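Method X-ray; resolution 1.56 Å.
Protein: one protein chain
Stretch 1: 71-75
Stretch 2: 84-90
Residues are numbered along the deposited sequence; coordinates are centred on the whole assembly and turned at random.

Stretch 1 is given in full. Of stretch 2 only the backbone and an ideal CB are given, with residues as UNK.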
ATOM      1  N   VAL A  71      14.625   5.579 -12.671  1.00 14.93           N
ATOM      2  CA  VAL A  71      15.569   5.845 -11.580  1.00 14.45           C
ATOM      3  C   VAL A  71      14.843   5.408 -10.315  1.00 15.14           C
ATOM      4  O   VAL A  71      13.699   5.824 -10.057  1.00 14.88           O
ATOM      5  CB  VAL A  71      15.913   7.313 -11.460  1.00 17.46           C
ATOM      6  CG1 VAL A  71      16.919   7.501 -10.338  1.00 18.00           C
ATOM      7  CG2 VAL A  71      16.527   7.822 -12.803  1.00 16.74           C
ATOM      8  N   PHE A  72      15.481   4.531  -9.559  1.00 14.54           N
ATOM      9  CA  PHE A  72      14.864   4.048  -8.308  1.00 15.12           C
ATOM     10  C   PHE A  72      14.949   5.157  -7.260  1.00 15.20           C
ATOM     11  O   PHE A  72      15.973   5.298  -6.577  1.00 15.96           O
ATOM     12  CB  PHE A  72      15.617   2.806  -7.818  1.00 14.42           C
ATOM     13  CG  PHE A  72      14.983   2.131  -6.611  1.00 15.89           C
ATOM     14  CD1 PHE A  72      13.811   1.396  -6.731  1.00 16.31           C
ATOM     15  CD2 PHE A  72      15.553   2.242  -5.356  1.00 16.62           C
ATOM     16  CE1 PHE A  72      13.254   0.790  -5.610  1.00 15.50           C
ATOM     17  CE2 PHE A  72      14.997   1.617  -4.223  1.00 17.42           C
ATOM     18  CZ  PHE A  72      13.835   0.915  -4.349  1.00 15.68           C
ATOM     19  N   LYS A  73      13.886   5.958  -7.138  1.00 14.54           N
ATOM     20  CA  LYS A  73      13.931   7.097  -6.229  1.00 16.09           C
ATOM     21  C   LYS A  73      12.520   7.563  -5.940  1.00 14.04           C
ATOM     22  O   LYS A  73      11.672   7.628  -6.830  1.00 13.47           O
ATOM     23  CB  LYS A  73      14.717   8.262  -6.878  1.00 18.38           C
ATOM     24  CG  LYS A  73      15.114   9.349  -5.862  1.00 21.16           C
ATOM     25  CD  LYS A  73      15.641  10.603  -6.572  1.00 24.67           C
ATOM     26  CE  LYS A  73      16.042  11.670  -5.541  1.00 28.52           C
ATOM     27  NZ  LYS A  73      16.845  11.089  -4.423  1.00 29.07           N
ATOM     28  N   HIS A  74      12.292   7.922  -4.691  1.00 13.77           N
ATOM     29  CA  HIS A  74      11.045   8.599  -4.341  1.00 13.95           C
ATOM     30  C   HIS A  74      10.911   9.920  -5.076  1.00 14.62           C
ATOM     31  O   HIS A  74      11.895  10.656  -5.268  1.00 15.12           O
ATOM     32  CB  HIS A  74      10.954   8.803  -2.824  1.00 17.83           C
ATOM     33  CG  HIS A  74      10.428   7.601  -2.120  1.00 20.75           C
ATOM     34  ND1 HIS A  74      11.226   6.776  -1.358  1.00 23.79           N
ATOM     35  CD2 HIS A  74       9.196   7.039  -2.127  1.00 20.74           C
ATOM     36  CE1 HIS A  74      10.491   5.776  -0.892  1.00 21.82           C
ATOM     37  NE2 HIS A  74       9.254   5.929  -1.330  1.00 23.75           N
ATOM     38  N   SER A  75       9.672  10.233  -5.438  1.00 13.12           N
ATOM     39  CA  SER A  75       9.346  11.501  -6.070  1.00 11.98           C
ATOM     40  C   SER A  75       9.198  12.601  -5.039  1.00 13.92           C
ATOM     41  O   SER A  75       8.889  12.382  -3.854  1.00 13.80           O
ATOM     42  CB  SER A  75       8.025  11.382  -6.886  1.00 12.97           C
ATOM     43  OG  SER A  75       6.961  10.907  -6.055  1.00 14.56           O
ATOM     44  N   UNK A  84       0.986   9.578  -0.951  1.00 11.43           N
ATOM     45  CA  UNK A  84       2.119   8.815  -0.410  1.00 11.85           C
ATOM     46  C   UNK A  84       2.680   7.945  -1.536  1.00 11.18           C
ATOM     47  O   UNK A  84       2.164   7.946  -2.676  1.00 10.49           O
ATOM     48  CB  UNK A  84       1.699   7.962   0.789  1.00 11.85           C
ATOM     49  N   UNK A  85       3.744   7.198  -1.237  1.00  9.96           N
ATOM     50  CA  UNK A  85       4.397   6.474  -2.319  1.00  9.52           C
ATOM     51  C   UNK A  85       5.236   5.319  -1.765  1.00 10.51           C
ATOM     52  O   UNK A  85       5.989   5.499  -0.759  1.00 10.75           O
ATOM     53  CB  UNK A  85       5.271   7.422  -3.143  1.00  9.52           C
ATOM     54  N   UNK A  86       5.132   4.156  -2.422  1.00  9.79           N
ATOM     55  CA  UNK A  86       6.025   3.000  -2.134  1.00  9.72           C
ATOM     56  C   UNK A  86       6.706   2.641  -3.424  1.00  9.35           C
ATOM     57  O   UNK A  86       6.088   2.657  -4.481  1.00  9.90           O
ATOM     58  CB  UNK A  86       5.265   1.799  -1.567  1.00  9.72           C
ATOM     59  N   UNK A  87       8.007   2.327  -3.355  1.00  9.79           N
ATOM     60  CA  UNK A  87       8.699   1.948  -4.597  1.00 10.32           C
ATOM     61  C   UNK A  87       9.366   0.571  -4.433  1.00 10.30           C
ATOM     62  O   UNK A  87       9.637   0.122  -3.297  1.00 10.27           O
ATOM     63  CB  UNK A  87       9.741   3.003  -4.975  1.00 10.32           C
ATOM     64  N   UNK A  88       9.558  -0.142  -5.550  1.00  9.36           N
ATOM     65  CA  UNK A  88      10.124  -1.506  -5.497  1.00 11.08           C
ATOM     66  C   UNK A  88      10.855  -1.752  -6.790  1.00 11.80           C
ATOM     67  O   UNK A  88      10.461  -1.229  -7.843  1.00 11.38           O
ATOM     68  CB  UNK A  88       9.045  -2.567  -5.274  1.00 11.08           C
ATOM     69  N   UNK A  89      11.918  -2.545  -6.738  1.00 12.06           N
ATOM     70  CA  UNK A  89      12.529  -2.932  -8.019  1.00 12.37           C
ATOM     71  C   UNK A  89      13.002  -4.374  -7.949  1.00 13.15           C
ATOM     72  O   UNK A  89      13.362  -4.891  -6.877  1.00 13.69           O
ATOM     73  CB  UNK A  89      13.696  -2.008  -8.373  1.00 12.37           C
ATOM     74  N   UNK A  90      13.031  -4.990  -9.138  1.00 13.08           N
ATOM     75  CA  UNK A  90      13.616  -6.303  -9.327  1.00 14.07           C
ATOM     76  C   UNK A  90      14.595  -6.235 -10.489  1.00 13.95           C
ATOM     77  O   UNK A  90      14.399  -5.491 -11.417  1.00 13.91           O
ATOM     78  CB  UNK A  90      12.537  -7.359  -9.575  1.00 14.07           C
TER

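Stretch 2 is an extended strand, and stretch 1, an irregular segment, runs nearly antiparallel to it, with end-to-end directions 168° apart. Side chains therefore alternate, and the odd positions from 85 to 89 face stretch 1.

At position 84 the CB would point away, and nothing of stretch 1 lies within reach of it. The contact barely restricts the choice; the residue is G84.

Position 85 points toward stretch 1. Its ideal CB lies 4.1 Å from CD2 of H74 and 4.8 Å from OG of S75, and the backbone N of S75 is also on offer as a donor. A side chain carrying acceptors at some distance from its CB would suit, so glutamate or glutamine are good candidates. The residue is E85, with chi1 and chi2 both t, which extends the carboxylate to S75. There S75 OG donates to E85 OE2 at 2.6 Å, and S75 N donates to E85 OE1 at 2.9 Å, so that one residue engages both oxygens. OE1 is placed less surely, because it sits too close to the H74 ring in the model. The backbone contributes as well: H74 NE2 makes a weak hydrogen bond to E85 O, at 3.3 Å.

Position 86 points away, and stretch 1 asks little of its side chain. It is N86.

Position 87 points toward stretch 1 between two rings, its ideal CB 4.2 Å from CE1 of F72 and 4.7 Å from NE2 of H74. An aliphatic chain such as isoleucine, leucine, valine or methionine could pack here. I87, with chi1 p and chi2 t, sends CD1 between the rings: CD1 lies 3.8 Å from the centroid of the F72 ring and 4.2 Å from that of the H74 imidazole, over a face of each, both CH-pi contacts.

Position 88 points away, so stretch 1 hardly limits the choice, polar or apolar. In F88 it is the backbone that makes the contact, C lying 3.7 Å from F72 CE1 at the ring edge.

Position 89 points toward stretch 1 again, with its ideal CB 3.8 Å from CD1 of F72. A flexible apolar chain could cover the phenyl ring. In M89, SD stands 3.7 Å from F72 CD1 in a sulfur-aromatic contact, over the face opposite I87 CD1, so the ring is sandwiched.

Position 90 is beyond the reach of stretch 1, which leaves its choice open; it is S90.

Stretch 2 84-90: GENIFMS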
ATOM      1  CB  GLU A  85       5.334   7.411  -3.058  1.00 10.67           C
ATOM      2  CG  GLU A  85       6.061   6.755  -4.287  1.00  9.38           C
ATOM      3  CD  GLU A  85       6.929   7.801  -4.962  1.00 11.83           C
ATOM      4  OE1 GLU A  85       7.981   8.173  -4.373  1.00 12.65           O
ATOM      5  OE2 GLU A  85       6.506   8.332  -6.020  1.00 12.69           O
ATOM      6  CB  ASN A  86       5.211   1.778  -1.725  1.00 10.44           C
ATOM      7  CG  ASN A  86       4.812   1.813  -0.260  1.00 11.34           C
ATOM      8  OD1 ASN A  86       5.523   2.445   0.540  1.00 14.10           O
ATOM      9  ND2 ASN A  86       3.770   1.063   0.121  1.00 10.86           N
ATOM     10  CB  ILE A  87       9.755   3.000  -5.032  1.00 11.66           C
ATOM     11  CG1 ILE A  87      10.859   3.139  -3.984  1.00 13.17           C
ATOM     12  CG2 ILE A  87       9.060   4.326  -5.358  1.00 12.08           C
ATOM     13  CD1 ILE A  87      11.959   4.147  -4.418  1.00 12.57           C
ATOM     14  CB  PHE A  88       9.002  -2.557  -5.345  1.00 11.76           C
ATOM     15  CG  PHE A  88       9.435  -4.003  -5.574  1.00 12.63           C
ATOM     16  CD1 PHE A  88       9.964  -4.760  -4.551  1.00 12.73           C
ATOM     17  CD2 PHE A  88       9.272  -4.586  -6.827  1.00 13.20           C
ATOM     18  CE1 PHE A  88      10.344  -6.127  -4.777  1.00 15.35           C
ATOM     19  CE2 PHE A  88       9.676  -5.933  -7.080  1.00 15.03           C
ATOM     20  CZ  PHE A  88      10.212  -6.686  -6.022  1.00 14.49           C
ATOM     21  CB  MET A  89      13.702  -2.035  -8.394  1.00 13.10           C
ATOM     22  CG  MET A  89      14.840  -2.079  -7.368  1.00 16.23           C
ATOM     23  SD  MET A  89      16.220  -1.081  -7.932  1.00 21.24           S
ATOM     24  CE  MET A  89      16.960  -2.204  -9.062  1.00 18.49           C
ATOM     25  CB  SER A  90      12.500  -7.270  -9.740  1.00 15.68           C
ATOM     26  OG  SER A  90      13.028  -8.487 -10.221  1.00 16.61           O
TER
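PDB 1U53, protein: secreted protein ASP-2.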